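Long-range contacts in teichoic acid biosynthesis protein F (Staphylococcus epidermidis, PDB 3L7I), which probably acts in teichoic acid biosynthesis and contains two Rossmann-like domains arranged as in the GT-B fold: residues 444-449 with 626-631; 540-545 with 611-616; 617-622 with 635-640; 661-666 with 692-697. All blocks are in the same frame, centred on the assembly; numbering follows the deposited sequence.

Interaction 1. Residues 444-449 with 626-631; sequences HGTPLK and VMFDYG
T446 lays its methyl group over the ring of F628: CG2 of T446 is 3.4 Å from the F628 ring centroid and 16° off the ring normal, which is the geometry of a CH-pi contact. The torsion explains the placement, since CG2 is anti to the backbone N and OG1 sits beside that N (chi1 -68°), so the methyl is presented to the ring while the hydroxyl is hydrogen-bonded to N486. The ring is clamped, because CG of M627, its own helix neighbour, covers the opposite face. L448 CB meets the edge of the ring, 4.0 Å from F628 CE2. F628 reaches the loop with CG anti to its carbonyl carbon (chi1 -64°). A second, smaller apolar contact lies alongside, where the tip of M627, extended beyond CG, brings CE to 3.6 Å from CD1 of L448, the two side chains crossing at about a right angle. No hydrogen bond joins the two segments, so the evidence is for packing alone. All five touching residues are buried. P447 O is hydrogen-bonded to Y488 OH, and D629 OD2 is salt-bridged to R511. A sulfate ion, probably from the crystallisation liquor, lies about 5 Å from the side chain of L448. The loop follows strand 438-441 of the seven-strand sheet, whereas helix 626-630 packs on the six-strand sheet; the contact therefore bridges the two Rossmann-like domains, as at the interdomain cleft of a GT-B fold.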
loop_
_atom_site.group_PDB
_atom_site.type_symbol
_atom_site.label_atom_id
_atom_site.label_comp_id
_atom_site.label_asym_id
_atom_site.label_seq_id
_atom_site.Cartn_x
_atom_site.Cartn_y
_atom_site.Cartn_z
ATOM N N HIS A 444 41.850 17.566 -0.760
ATOM C CA HIS A 444 42.908 17.137 -1.655
ATOM C C HIS A 444 43.650 18.312 -2.284
ATOM O O HIS A 444 43.875 18.328 -3.494
ATOM C CB HIS A 444 42.312 16.275 -2.766
ATOM C CG HIS A 444 41.118 16.901 -3.400
ATOM N ND1 HIS A 444 39.835 16.503 -3.119
ATOM C CD2 HIS A 444 41.013 17.955 -4.241
ATOM C CE1 HIS A 444 38.980 17.257 -3.794
ATOM N NE2 HIS A 444 39.670 18.148 -4.474
ATOM N N GLY A 445 44.019 19.308 -1.497
ATOM C CA GLY A 445 44.904 20.319 -2.041
ATOM C C GLY A 445 44.597 21.778 -1.801
ATOM O O GLY A 445 43.440 22.170 -1.697
ATOM N N THR A 446 45.659 22.574 -1.719
ATOM C CA THR A 446 45.545 24.007 -1.554
ATOM C C THR A 446 44.800 24.578 -2.743
ATOM O O THR A 446 45.196 24.343 -3.885
ATOM C CB THR A 446 46.931 24.694 -1.489
ATOM O OG1 THR A 446 47.615 24.324 -0.281
ATOM C CG2 THR A 446 46.761 26.196 -1.519
ATOM N N PRO A 447 43.715 25.335 -2.490
ATOM C CA PRO A 447 42.900 25.788 -3.621
ATOM C C PRO A 447 43.586 26.922 -4.356
ATOM O O PRO A 447 44.218 27.771 -3.735
ATOM C CB PRO A 447 41.617 26.293 -2.958
ATOM C CG PRO A 447 41.667 25.800 -1.568
ATOM C CD PRO A 447 43.117 25.723 -1.205
ATOM N N LEU A 448 43.482 26.898 -5.679
ATOM C CA LEU A 448 43.860 28.027 -6.509
ATOM C C LEU A 448 42.574 28.568 -7.120
ATOM O O LEU A 448 42.378 29.778 -7.202
ATOM C CB LEU A 448 44.821 27.588 -7.602
ATOM C CG LEU A 448 44.981 28.556 -8.765
ATOM C CD1 LEU A 448 46.041 29.569 -8.421
ATOM C CD2 LEU A 448 45.329 27.814 -10.044
ATOM N N LYS A 449 41.690 27.667 -7.524
ATOM C CA LYS A 449 40.408 28.067 -8.082
ATOM C C LYS A 449 39.323 28.171 -6.990
ATOM O O LYS A 449 39.290 27.377 -6.048
ATOM C CB LYS A 449 39.970 27.073 -9.181
ATOM C CG LYS A 449 40.865 27.042 -10.439
ATOM C CD LYS A 449 40.805 25.680 -11.168
ATOM C CE LYS A 449 41.561 25.666 -12.521
ATOM N NZ LYS A 449 40.684 26.062 -13.707
ATOM N N VAL A 626 48.535 21.466 -7.861
ATOM C CA VAL A 626 49.781 20.720 -7.698
ATOM C C VAL A 626 50.982 21.610 -7.426
ATOM O O VAL A 626 51.928 21.183 -6.785
ATOM C CB VAL A 626 50.157 19.793 -8.895
ATOM C CG1 VAL A 626 49.220 18.615 -8.985
ATOM C CG2 VAL A 626 50.240 20.585 -10.208
ATOM N N MET A 627 50.981 22.835 -7.921
ATOM C CA MET A 627 52.148 23.665 -7.669
ATOM C C MET A 627 52.392 23.821 -6.161
ATOM O O MET A 627 53.532 23.979 -5.720
ATOM C CB MET A 627 52.003 25.023 -8.342
ATOM C CG MET A 627 50.737 25.735 -7.979
ATOM S SD MET A 627 50.807 27.435 -8.533
ATOM C CE MET A 627 49.241 28.061 -7.905
ATOM N N PHE A 628 51.322 23.764 -5.374
ATOM C CA PHE A 628 51.444 23.992 -3.949
ATOM C C PHE A 628 52.055 22.774 -3.290
ATOM O O PHE A 628 52.607 22.870 -2.196
ATOM C CB PHE A 628 50.089 24.285 -3.304
ATOM C CG PHE A 628 49.441 25.549 -3.776
ATOM C CD1 PHE A 628 50.035 26.772 -3.559
ATOM C CD2 PHE A 628 48.223 25.516 -4.414
ATOM C CE1 PHE A 628 49.439 27.930 -3.978
ATOM C CE2 PHE A 628 47.620 26.678 -4.833
ATOM C CZ PHE A 628 48.230 27.883 -4.616
ATOM N N ASP A 629 51.937 21.621 -3.935
ATOM C CA ASP A 629 52.502 20.399 -3.389
ATOM C C ASP A 629 53.977 20.356 -3.715
ATOM O O ASP A 629 54.836 20.232 -2.831
ATOM C CB ASP A 629 51.837 19.173 -4.012
ATOM C CG ASP A 629 50.379 19.041 -3.627
ATOM O OD1 ASP A 629 49.543 18.910 -4.550
ATOM O OD2 ASP A 629 50.068 19.069 -2.408
ATOM N N TYR A 630 54.260 20.457 -5.008
ATOM C CA TYR A 630 55.613 20.328 -5.529
ATOM C C TYR A 630 56.544 21.331 -4.858
ATOM O O TYR A 630 57.735 21.076 -4.702
ATOM C CB TYR A 630 55.595 20.496 -7.044
ATOM C CG TYR A 630 56.921 20.295 -7.667
ATOM C CD1 TYR A 630 57.486 19.037 -7.738
ATOM C CD2 TYR A 630 57.633 21.364 -8.175
ATOM C CE1 TYR A 630 58.752 18.850 -8.313
ATOM C CE2 TYR A 630 58.888 21.194 -8.748
ATOM C CZ TYR A 630 59.436 19.938 -8.818
ATOM O OH TYR A 630 60.666 19.766 -9.380
ATOM N N GLY A 631 55.970 22.453 -4.427
ATOM C CA GLY A 631 56.698 23.536 -3.778
ATOM C C GLY A 631 57.415 23.179 -2.484
ATOM O O GLY A 631 58.330 23.877 -2.054
#

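Interaction 2. Residues 540-545 with 611-616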
loop_
_atom_site.group_PDB
_atom_site.type_symbol
_atom_site.label_atom_id
_atom_site.label_comp_id
_atom_site.label_asym_id
_atom_site.label_seq_id
_atom_site.Cartn_x
_atom_site.Cartn_y
_atom_site.Cartn_z
ATOM N N VAL A 540 65.012 15.136 -15.196
ATOM C CA VAL A 540 63.602 14.811 -15.375
ATOM C C VAL A 540 62.636 15.990 -15.245
ATOM O O VAL A 540 62.469 16.553 -14.158
ATOM C CB VAL A 540 63.188 13.714 -14.383
ATOM C CG1 VAL A 540 61.673 13.542 -14.367
ATOM C CG2 VAL A 540 63.888 12.425 -14.719
ATOM N N ILE A 541 61.996 16.344 -16.359
ATOM C CA ILE A 541 60.937 17.350 -16.348
ATOM C C ILE A 541 59.566 16.660 -16.220
ATOM O O ILE A 541 59.322 15.605 -16.839
ATOM C CB ILE A 541 60.985 18.216 -17.637
ATOM C CG1 ILE A 541 62.263 19.036 -17.689
ATOM C CG2 ILE A 541 59.838 19.174 -17.701
ATOM C CD1 ILE A 541 62.598 19.497 -19.083
ATOM N N MET A 542 58.690 17.234 -15.396
ATOM C CA MET A 542 57.297 16.780 -15.332
ATOM C C MET A 542 56.350 17.849 -15.827
ATOM O O MET A 542 56.486 19.015 -15.476
ATOM C CB MET A 542 56.881 16.384 -13.922
ATOM C CG MET A 542 55.952 15.182 -13.929
ATOM S SD MET A 542 54.696 15.176 -12.640
ATOM C CE MET A 542 55.387 16.387 -11.534
ATOM N N TYR A 543 55.368 17.447 -16.618
ATOM C CA TYR A 543 54.453 18.413 -17.208
ATOM C C TYR A 543 53.033 18.038 -16.854
ATOM O O TYR A 543 52.572 16.966 -17.207
ATOM C CB TYR A 543 54.634 18.422 -18.718
ATOM C CG TYR A 543 53.738 19.377 -19.443
ATOM C CD1 TYR A 543 53.423 20.615 -18.909
ATOM C CD2 TYR A 543 53.222 19.052 -20.680
ATOM C CE1 TYR A 543 52.594 21.497 -19.591
ATOM C CE2 TYR A 543 52.411 19.916 -21.362
ATOM C CZ TYR A 543 52.096 21.137 -20.822
ATOM O OH TYR A 543 51.275 21.983 -21.545
ATOM N N ALA A 544 52.312 18.901 -16.163
ATOM C CA ALA A 544 50.977 18.508 -15.730
ATOM C C ALA A 544 49.989 19.654 -15.844
ATOM O O ALA A 544 49.741 20.377 -14.882
ATOM C CB ALA A 544 51.031 17.990 -14.320
ATOM N N PRO A 545 49.412 19.813 -17.034
ATOM C CA PRO A 545 48.493 20.894 -17.377
ATOM C C PRO A 545 47.086 20.539 -16.955
ATOM O O PRO A 545 46.690 19.377 -17.083
ATOM C CB PRO A 545 48.536 20.904 -18.909
ATOM C CG PRO A 545 49.353 19.693 -19.327
ATOM C CD PRO A 545 49.572 18.851 -18.134
ATOM N N GLU A 611 55.353 10.518 -5.606
ATOM C CA GLU A 611 56.533 9.846 -6.107
ATOM C C GLU A 611 56.991 10.489 -7.409
ATOM O O GLU A 611 58.184 10.679 -7.618
ATOM C CB GLU A 611 56.275 8.346 -6.283
ATOM C CG GLU A 611 55.991 7.640 -4.966
ATOM C CD GLU A 611 55.860 6.151 -5.108
ATOM O OE1 GLU A 611 55.724 5.673 -6.253
ATOM O OE2 GLU A 611 55.886 5.452 -4.071
ATOM N N LEU A 612 56.057 10.852 -8.279
ATOM C CA LEU A 612 56.461 11.524 -9.501
ATOM C C LEU A 612 57.155 12.872 -9.186
ATOM O O LEU A 612 58.142 13.245 -9.840
ATOM C CB LEU A 612 55.294 11.672 -10.476
ATOM C CG LEU A 612 54.807 10.354 -11.089
ATOM C CD1 LEU A 612 53.580 10.547 -11.994
ATOM C CD2 LEU A 612 55.934 9.685 -11.840
ATOM N N PHE A 613 56.682 13.591 -8.169
ATOM C CA PHE A 613 57.369 14.834 -7.808
ATOM C C PHE A 613 58.785 14.544 -7.348
ATOM O O PHE A 613 59.731 15.194 -7.793
ATOM C CB PHE A 613 56.633 15.625 -6.713
ATOM C CG PHE A 613 55.289 16.125 -7.124
ATOM C CD1 PHE A 613 55.064 16.565 -8.415
ATOM C CD2 PHE A 613 54.254 16.164 -6.218
ATOM C CE1 PHE A 613 53.824 17.014 -8.798
ATOM C CE2 PHE A 613 53.016 16.620 -6.596
ATOM C CZ PHE A 613 52.800 17.048 -7.886
ATOM N N LEU A 614 58.919 13.575 -6.443
ATOM C CA LEU A 614 60.208 13.251 -5.828
ATOM C C LEU A 614 61.307 13.087 -6.870
ATOM O O LEU A 614 62.414 13.571 -6.696
ATOM C CB LEU A 614 60.110 11.978 -4.997
ATOM C CG LEU A 614 59.615 12.142 -3.565
ATOM C CD1 LEU A 614 59.944 10.896 -2.773
ATOM C CD2 LEU A 614 60.249 13.360 -2.909
ATOM N N ILE A 615 61.000 12.413 -7.969
ATOM C CA ILE A 615 62.012 12.223 -8.988
ATOM C C ILE A 615 62.055 13.341 -10.047
ATOM O O ILE A 615 62.748 13.203 -11.048
ATOM C CB ILE A 615 61.884 10.839 -9.671
ATOM C CG1 ILE A 615 60.627 10.791 -10.541
ATOM C CG2 ILE A 615 61.948 9.707 -8.639
ATOM C CD1 ILE A 615 60.516 9.541 -11.412
ATOM N N SER A 616 61.353 14.452 -9.828
ATOM C CA SER A 616 61.307 15.513 -10.842
ATOM C C SER A 616 62.221 16.685 -10.532
ATOM O O SER A 616 62.127 17.275 -9.450
ATOM C CB SER A 616 59.894 16.056 -11.007
ATOM O OG SER A 616 59.023 15.106 -11.578
#
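The carbonyl oxygen of S616 is gripped by two donors, Y630 OH and R635 NH1, both from later residues of the same chain. The hydroxyl of the same residue has one bond within the segment: S616 OG donates to L612 O at 2.7 Å, from above the carbonyl plane (33° out of it), so the bond does not lie on a lone pair. With OG beside its own backbone N (chi1 -68°), the side chain folds back on the last turn of the helix, while S616 N is bonded to F613 O at 2.7 Å. I615, the first residue to leave helical angles, turns the chain toward the strand. This is part of a Rossmann-like crossover, in which helix 609-614 comes from edge strand 600-602, lies over strand 539-543 and leads into strand 618-621, the neighbour of 539-543 in the parallel sheet. V540 and M542 point toward segment 611-616, V540 at the turn that follows the helix, and I541 points away, as expected for consecutive residues of a strand. V540 CB lies 3.4 Å from I615 O, with CG1 anti to the backbone N. M542 makes the larger contact. Its CB is 3.4 Å from S616 OG, and the chain then bends at chi2 and chi3, bringing SD to 4.2 Å from L612 CB. From there the methyl comes to the edge of the F613 ring, near its plane, while SD stands 5.4 Å from the ring centroid and 62° off the normal, an oblique Met-aromatic contact. F613 in turn meets the ring of Y630, and V540 N is held by the carboxylate of D617.

Interaction 3. Residues 617-622 with 635-640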
loop_
_atom_site.group_PDB
_atom_site.type_symbol
_atom_site.label_atom_id
_atom_site.label_comp_id
_atom_site.label_asym_id
_atom_site.label_seq_id
_atom_site.Cartn_x
_atom_site.Cartn_y
_atom_site.Cartn_z
ATOM N N ASP A 617 63.076 17.035 -11.495
ATOM C CA ASP A 617 63.992 18.162 -11.355
ATOM C C ASP A 617 63.297 19.505 -11.518
ATOM O O ASP A 617 63.802 20.519 -11.058
ATOM C CB ASP A 617 65.149 18.037 -12.337
ATOM C CG ASP A 617 66.038 16.843 -12.029
ATOM O OD1 ASP A 617 66.820 16.900 -11.037
ATOM O OD2 ASP A 617 65.949 15.839 -12.776
ATOM N N CYS A 618 62.146 19.509 -12.178
ATOM C CA CYS A 618 61.291 20.685 -12.207
ATOM C C CYS A 618 59.877 20.275 -12.576
ATOM O O CYS A 618 59.657 19.154 -13.032
ATOM C CB CYS A 618 61.806 21.739 -13.187
ATOM S SG CYS A 618 61.772 21.260 -14.943
ATOM N N LEU A 619 58.930 21.191 -12.371
ATOM C CA LEU A 619 57.520 20.992 -12.693
ATOM C C LEU A 619 57.090 21.987 -13.767
ATOM O O LEU A 619 57.401 23.178 -13.683
ATOM C CB LEU A 619 56.668 21.219 -11.447
ATOM C CG LEU A 619 55.452 20.287 -11.361
ATOM C CD1 LEU A 619 54.420 20.779 -10.364
ATOM C CD2 LEU A 619 54.835 20.091 -12.724
ATOM N N ILE A 620 56.378 21.533 -14.788
ATOM C CA ILE A 620 55.731 22.497 -15.670
ATOM C C ILE A 620 54.245 22.296 -15.515
ATOM O O ILE A 620 53.737 21.172 -15.646
ATOM C CB ILE A 620 56.114 22.327 -17.144
ATOM C CG1 ILE A 620 57.628 22.313 -17.296
ATOM C CG2 ILE A 620 55.508 23.442 -17.988
ATOM C CD1 ILE A 620 58.057 22.184 -18.727
ATOM N N THR A 621 53.545 23.383 -15.221
ATOM C CA THR A 621 52.113 23.305 -15.032
ATOM C C THR A 621 51.468 24.619 -15.500
ATOM O O THR A 621 52.122 25.414 -16.180
ATOM C CB THR A 621 51.809 22.978 -13.580
ATOM O OG1 THR A 621 50.422 22.677 -13.455
ATOM C CG2 THR A 621 52.178 24.150 -12.672
ATOM N N ASP A 622 50.190 24.836 -15.189
ATOM C CA ASP A 622 49.564 26.119 -15.499
ATOM C C ASP A 622 48.671 26.645 -14.387
ATOM O O ASP A 622 49.086 27.535 -13.651
ATOM C CB ASP A 622 48.817 26.079 -16.830
ATOM C CG ASP A 622 48.012 24.832 -17.000
ATOM O OD1 ASP A 622 48.350 24.047 -17.897
ATOM O OD2 ASP A 622 47.041 24.619 -16.242
ATOM N N ARG A 635 62.007 23.508 -5.718
ATOM C CA ARG A 635 62.619 23.303 -7.008
ATOM C C ARG A 635 61.950 24.249 -7.996
ATOM O O ARG A 635 60.899 24.805 -7.702
ATOM C CB ARG A 635 62.490 21.824 -7.432
ATOM C CG ARG A 635 63.707 20.971 -7.124
ATOM C CD ARG A 635 63.516 19.935 -6.049
ATOM N NE ARG A 635 63.087 18.662 -6.619
ATOM C CZ ARG A 635 63.290 17.453 -6.078
ATOM N NH1 ARG A 635 62.809 16.385 -6.702
ATOM N NH2 ARG A 635 63.948 17.294 -4.929
ATOM N N PRO A 636 62.566 24.452 -9.169
ATOM C CA PRO A 636 62.016 25.363 -10.180
ATOM C C PRO A 636 60.675 24.890 -10.726
ATOM O O PRO A 636 60.549 23.724 -11.083
ATOM C CB PRO A 636 63.052 25.303 -11.307
ATOM C CG PRO A 636 64.280 24.793 -10.676
ATOM C CD PRO A 636 63.846 23.869 -9.599
ATOM N N GLN A 637 59.696 25.783 -10.790
ATOM C CA GLN A 637 58.467 25.492 -11.508
ATOM C C GLN A 637 58.351 26.482 -12.663
ATOM O O GLN A 637 58.933 27.565 -12.607
ATOM C CB GLN A 637 57.243 25.581 -10.597
ATOM C CG GLN A 637 57.403 24.906 -9.251
ATOM C CD GLN A 637 56.071 24.646 -8.564
ATOM O OE1 GLN A 637 55.032 24.521 -9.222
ATOM N NE2 GLN A 637 56.095 24.541 -7.234
ATOM N N PHE A 638 57.631 26.077 -13.710
ATOM C CA PHE A 638 57.326 26.908 -14.870
ATOM C C PHE A 638 55.825 26.877 -15.090
ATOM O O PHE A 638 55.137 25.945 -14.645
ATOM C CB PHE A 638 58.014 26.366 -16.119
ATOM C CG PHE A 638 59.506 26.484 -16.085
ATOM C CD1 PHE A 638 60.144 27.631 -16.577
ATOM C CD2 PHE A 638 60.289 25.460 -15.562
ATOM C CE1 PHE A 638 61.530 27.747 -16.552
ATOM C CE2 PHE A 638 61.671 25.583 -15.541
ATOM C CZ PHE A 638 62.287 26.720 -16.035
ATOM N N PHE A 639 55.320 27.879 -15.795
ATOM C CA PHE A 639 53.888 28.052 -15.940
ATOM C C PHE A 639 53.543 28.429 -17.353
ATOM O O PHE A 639 53.602 29.587 -17.743
ATOM C CB PHE A 639 53.382 29.067 -14.917
ATOM C CG PHE A 639 53.663 28.640 -13.521
ATOM C CD1 PHE A 639 52.829 27.712 -12.888
ATOM C CD2 PHE A 639 54.814 29.062 -12.874
ATOM C CE1 PHE A 639 53.108 27.256 -11.607
ATOM C CE2 PHE A 639 55.101 28.608 -11.593
ATOM C CZ PHE A 639 54.242 27.709 -10.953
ATOM N N PHE A 640 53.202 27.415 -18.123
ATOM C CA PHE A 640 52.959 27.557 -19.543
ATOM C C PHE A 640 51.485 27.929 -19.794
ATOM O O PHE A 640 50.697 27.139 -20.312
ATOM C CB PHE A 640 53.334 26.237 -20.187
ATOM C CG PHE A 640 53.114 26.187 -21.640
ATOM C CD1 PHE A 640 52.604 25.041 -22.224
ATOM C CD2 PHE A 640 53.434 27.260 -22.442
ATOM C CE1 PHE A 640 52.411 24.967 -23.601
ATOM C CE2 PHE A 640 53.246 27.194 -23.824
ATOM C CZ PHE A 640 52.728 26.049 -24.403
HETATM O O HOH W 1 50.350 23.982 -19.879
#
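F638 turns its ring edge to strand 618-621: C618 SG lies near the ring plane, 4.4 Å from F638 CE2, and L619 O is also at the edge. Beyond it, L673 and L677 of helix 670-677 pack against this side chain. The F639 ring, to the other side of the sheet, lies alongside T621, whose CG2 comes obliquely to 3.4 Å from F639 CE1. L619 and Q637 run side by side on the F639 side, and I620 CG1 touches F638 CB on the F638 side.

The backbone evidence is a parallel ladder with the strand directions 17° apart. L619 N donates to P636 O and F638 N to L619 O; T621 N then donates to F638 O (3.1 Å, N-H...O angle 170°), and F640 N to T621 O (3.0 Å). L619 and T621 thus each bond to the residues flanking their bridge partners, Q637 and F639. A water closes the end, donating to D622 OD1 at 2.8 Å and F640 O at 3.2 Å; D622 OD1 is also salt-bridged to R548.

T621 OG1 is hydrogen-bonded to A544 O, and Q637 NE2 to M627 O. Strand 618-621 is flanked by 539-543, and 637-640 by 666-667, while helix 626-630 completes the beta-alpha-beta unit by packing on the L619, Q637 and F639 face, with helix 670-677 on the F638 face.

Interaction 4. Residues 661-666 with 692-697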
loop_
_atom_site.group_PDB
_atom_site.type_symbol
_atom_site.label_atom_id
_atom_site.label_comp_id
_atom_site.label_asym_id
_atom_site.label_seq_id
_atom_site.Cartn_x
_atom_site.Cartn_y
_atom_site.Cartn_z
ATOM N N ASP A 661 53.019 36.702 -7.461
ATOM C CA ASP A 661 53.699 35.834 -6.513
ATOM C C ASP A 661 53.541 34.324 -6.722
ATOM O O ASP A 661 52.976 33.635 -5.879
ATOM C CB ASP A 661 53.278 36.214 -5.085
ATOM C CG ASP A 661 51.771 36.205 -4.898
ATOM O OD1 ASP A 661 51.125 35.265 -5.404
ATOM O OD2 ASP A 661 51.238 37.133 -4.250
ATOM N N LEU A 662 54.054 33.808 -7.836
ATOM C CA LEU A 662 54.267 32.362 -7.956
ATOM C C LEU A 662 55.754 32.049 -8.198
ATOM O O LEU A 662 56.529 32.942 -8.570
ATOM C CB LEU A 662 53.308 31.685 -8.957
ATOM C CG LEU A 662 53.234 32.128 -10.402
ATOM C CD1 LEU A 662 52.008 31.542 -11.085
ATOM C CD2 LEU A 662 53.231 33.672 -10.452
ATOM N N PRO A 663 56.151 30.785 -7.969
ATOM C CA PRO A 663 57.552 30.402 -7.757
ATOM C C PRO A 663 58.388 30.420 -9.021
ATOM O O PRO A 663 59.595 30.231 -8.929
ATOM C CB PRO A 663 57.456 28.946 -7.287
ATOM C CG PRO A 663 56.061 28.509 -7.534
ATOM C CD PRO A 663 55.307 29.608 -8.211
ATOM N N GLY A 664 57.756 30.607 -10.174
ATOM C CA GLY A 664 58.456 30.592 -11.443
ATOM C C GLY A 664 57.845 31.534 -12.457
ATOM O O GLY A 664 56.810 32.142 -12.220
ATOM N N PRO A 665 58.476 31.637 -13.619
ATOM C CA PRO A 665 58.055 32.568 -14.674
ATOM C C PRO A 665 56.775 32.109 -15.395
ATOM O O PRO A 665 56.508 30.913 -15.423
ATOM C CB PRO A 665 59.230 32.521 -15.660
ATOM C CG PRO A 665 60.187 31.432 -15.129
ATOM C CD PRO A 665 59.483 30.677 -14.089
ATOM N N ILE A 666 56.003 33.024 -15.972
ATOM C CA ILE A 666 54.889 32.609 -16.826
ATOM C C ILE A 666 55.318 32.654 -18.280
ATOM O O ILE A 666 55.785 33.678 -18.754
ATOM C CB ILE A 666 53.644 33.522 -16.677
ATOM C CG1 ILE A 666 53.146 33.526 -15.229
ATOM C CG2 ILE A 666 52.543 33.085 -17.662
ATOM C CD1 ILE A 666 52.084 34.536 -14.951
ATOM N N ASP A 692 61.517 30.627 -2.444
ATOM C CA ASP A 692 61.533 30.725 -0.994
ATOM C C ASP A 692 60.266 31.412 -0.475
ATOM O O ASP A 692 59.669 30.955 0.485
ATOM C CB ASP A 692 62.808 31.434 -0.508
ATOM C CG ASP A 692 64.080 30.589 -0.705
ATOM O OD1 ASP A 692 63.957 29.353 -0.852
ATOM O OD2 ASP A 692 65.204 31.165 -0.703
ATOM N N ALA A 693 59.843 32.492 -1.121
ATOM C CA ALA A 693 58.629 33.185 -0.697
ATOM C C ALA A 693 57.431 32.238 -0.766
ATOM O O ALA A 693 56.597 32.197 0.143
ATOM C CB ALA A 693 58.381 34.401 -1.558
ATOM N N PHE A 694 57.358 31.483 -1.859
ATOM C CA PHE A 694 56.275 30.543 -2.104
ATOM C C PHE A 694 56.327 29.410 -1.085
ATOM O O PHE A 694 55.295 28.974 -0.586
ATOM C CB PHE A 694 56.398 29.991 -3.531
ATOM C CG PHE A 694 55.245 29.172 -3.972
ATOM C CD1 PHE A 694 54.167 29.761 -4.594
ATOM C CD2 PHE A 694 55.242 27.805 -3.788
ATOM C CE1 PHE A 694 53.089 28.997 -5.015
ATOM C CE2 PHE A 694 54.172 27.034 -4.209
ATOM C CZ PHE A 694 53.091 27.636 -4.825
ATOM N N TYR A 695 57.527 28.929 -0.775
ATOM C CA TYR A 695 57.681 27.857 0.206
ATOM C C TYR A 695 57.314 28.345 1.595
ATOM O O TYR A 695 56.846 27.581 2.426
ATOM C CB TYR A 695 59.110 27.320 0.222
ATOM C CG TYR A 695 59.375 26.349 1.351
ATOM C CD1 TYR A 695 59.219 24.987 1.170
ATOM C CD2 TYR A 695 59.775 26.797 2.597
ATOM C CE1 TYR A 695 59.463 24.098 2.198
ATOM C CE2 TYR A 695 60.021 25.918 3.626
ATOM C CZ TYR A 695 59.867 24.573 3.424
ATOM O OH TYR A 695 60.115 23.695 4.452
ATOM N N ASP A 696 57.544 29.621 1.854
ATOM C CA ASP A 696 57.230 30.171 3.159
ATOM C C ASP A 696 55.732 30.195 3.300
ATOM O O ASP A 696 55.197 29.820 4.333
ATOM C CB ASP A 696 57.773 31.600 3.305
ATOM C CG ASP A 696 59.257 31.635 3.625
ATOM O OD1 ASP A 696 59.840 30.558 3.900
ATOM O OD2 ASP A 696 59.837 32.750 3.608
ATOM N N ARG A 697 55.061 30.628 2.238
ATOM C CA ARG A 697 53.642 30.949 2.305
ATOM C C ARG A 697 52.727 29.719 2.283
ATOM O O ARG A 697 51.709 29.697 2.963
ATOM C CB ARG A 697 53.260 31.916 1.180
ATOM C CG ARG A 697 51.881 32.498 1.346
ATOM C CD ARG A 697 51.495 33.479 0.255
ATOM N NE ARG A 697 50.099 33.891 0.428
ATOM C CZ ARG A 697 49.385 34.602 -0.445
ATOM N NH1 ARG A 697 49.917 35.005 -1.593
ATOM N NH2 ARG A 697 48.122 34.906 -0.165
#
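The CH-pi contact carries most of the interaction. P663 sets CG over the centre of the F694 ring, 3.7 Å from its centroid and only 10° off the normal, so the proline ring rests on the face and not on the rim. F694 is brought there by its first torsion, with CG anti to the backbone N (chi1 -172°), and the second torsion then turns a face to the loop.

Looser van der Waals contacts surround this. D661 O comes to the edge of the same ring, 4.3 Å from F694 CD1, and L662 CA approaches the ring obliquely at 4.3 Å from that same CD1. P663 also touches Q637 and F639, and F694 meets the ring of F698; both residues are buried, with strand 637-640 behind P663.

The charged contact is of a different quality. D661 OD2 and R697 NH1 form a salt bridge that is long, at 3.7 Å. The carboxylate oxygen lies at the edge of the guanidinium, but the two planes are 88° apart, so it is not a two-pronged pairing. R697 reaches it with a chain extended from CG to NE, one helical turn beyond F694 on the same side of helix 688-698.

No hydrogen bond crosses between the segments. The chemistry therefore implies that attachment of the loop to the helix rests on buried proline-aromatic packing, while the long ion pair, with R697 exposed to solvent, probably adds only a modest, screened attraction.

Interactions 2, 3 and 4 belong to the six-strand parallel sheet domain; interaction 1 ties that domain to the loop after strand 438-441 of the seven-strand sheet. Centres of interactions 2 and 3 lie about 9 Å apart, with strands 539-543 and 618-621 adjacent. Interaction 4 lies about 11 Å from interaction 3 and 12 Å from interaction 1, but 18 Å from interaction 2, centre to centre. Along the chain, 611-616, 617-622, 626-631 and 635-640 succeed one another, so interactions 1 and 3 interleave. Helix 626-630 thus belongs to one beta-alpha-beta unit while meeting the other domain, so the same helix packs on the sheet and borders the other domain.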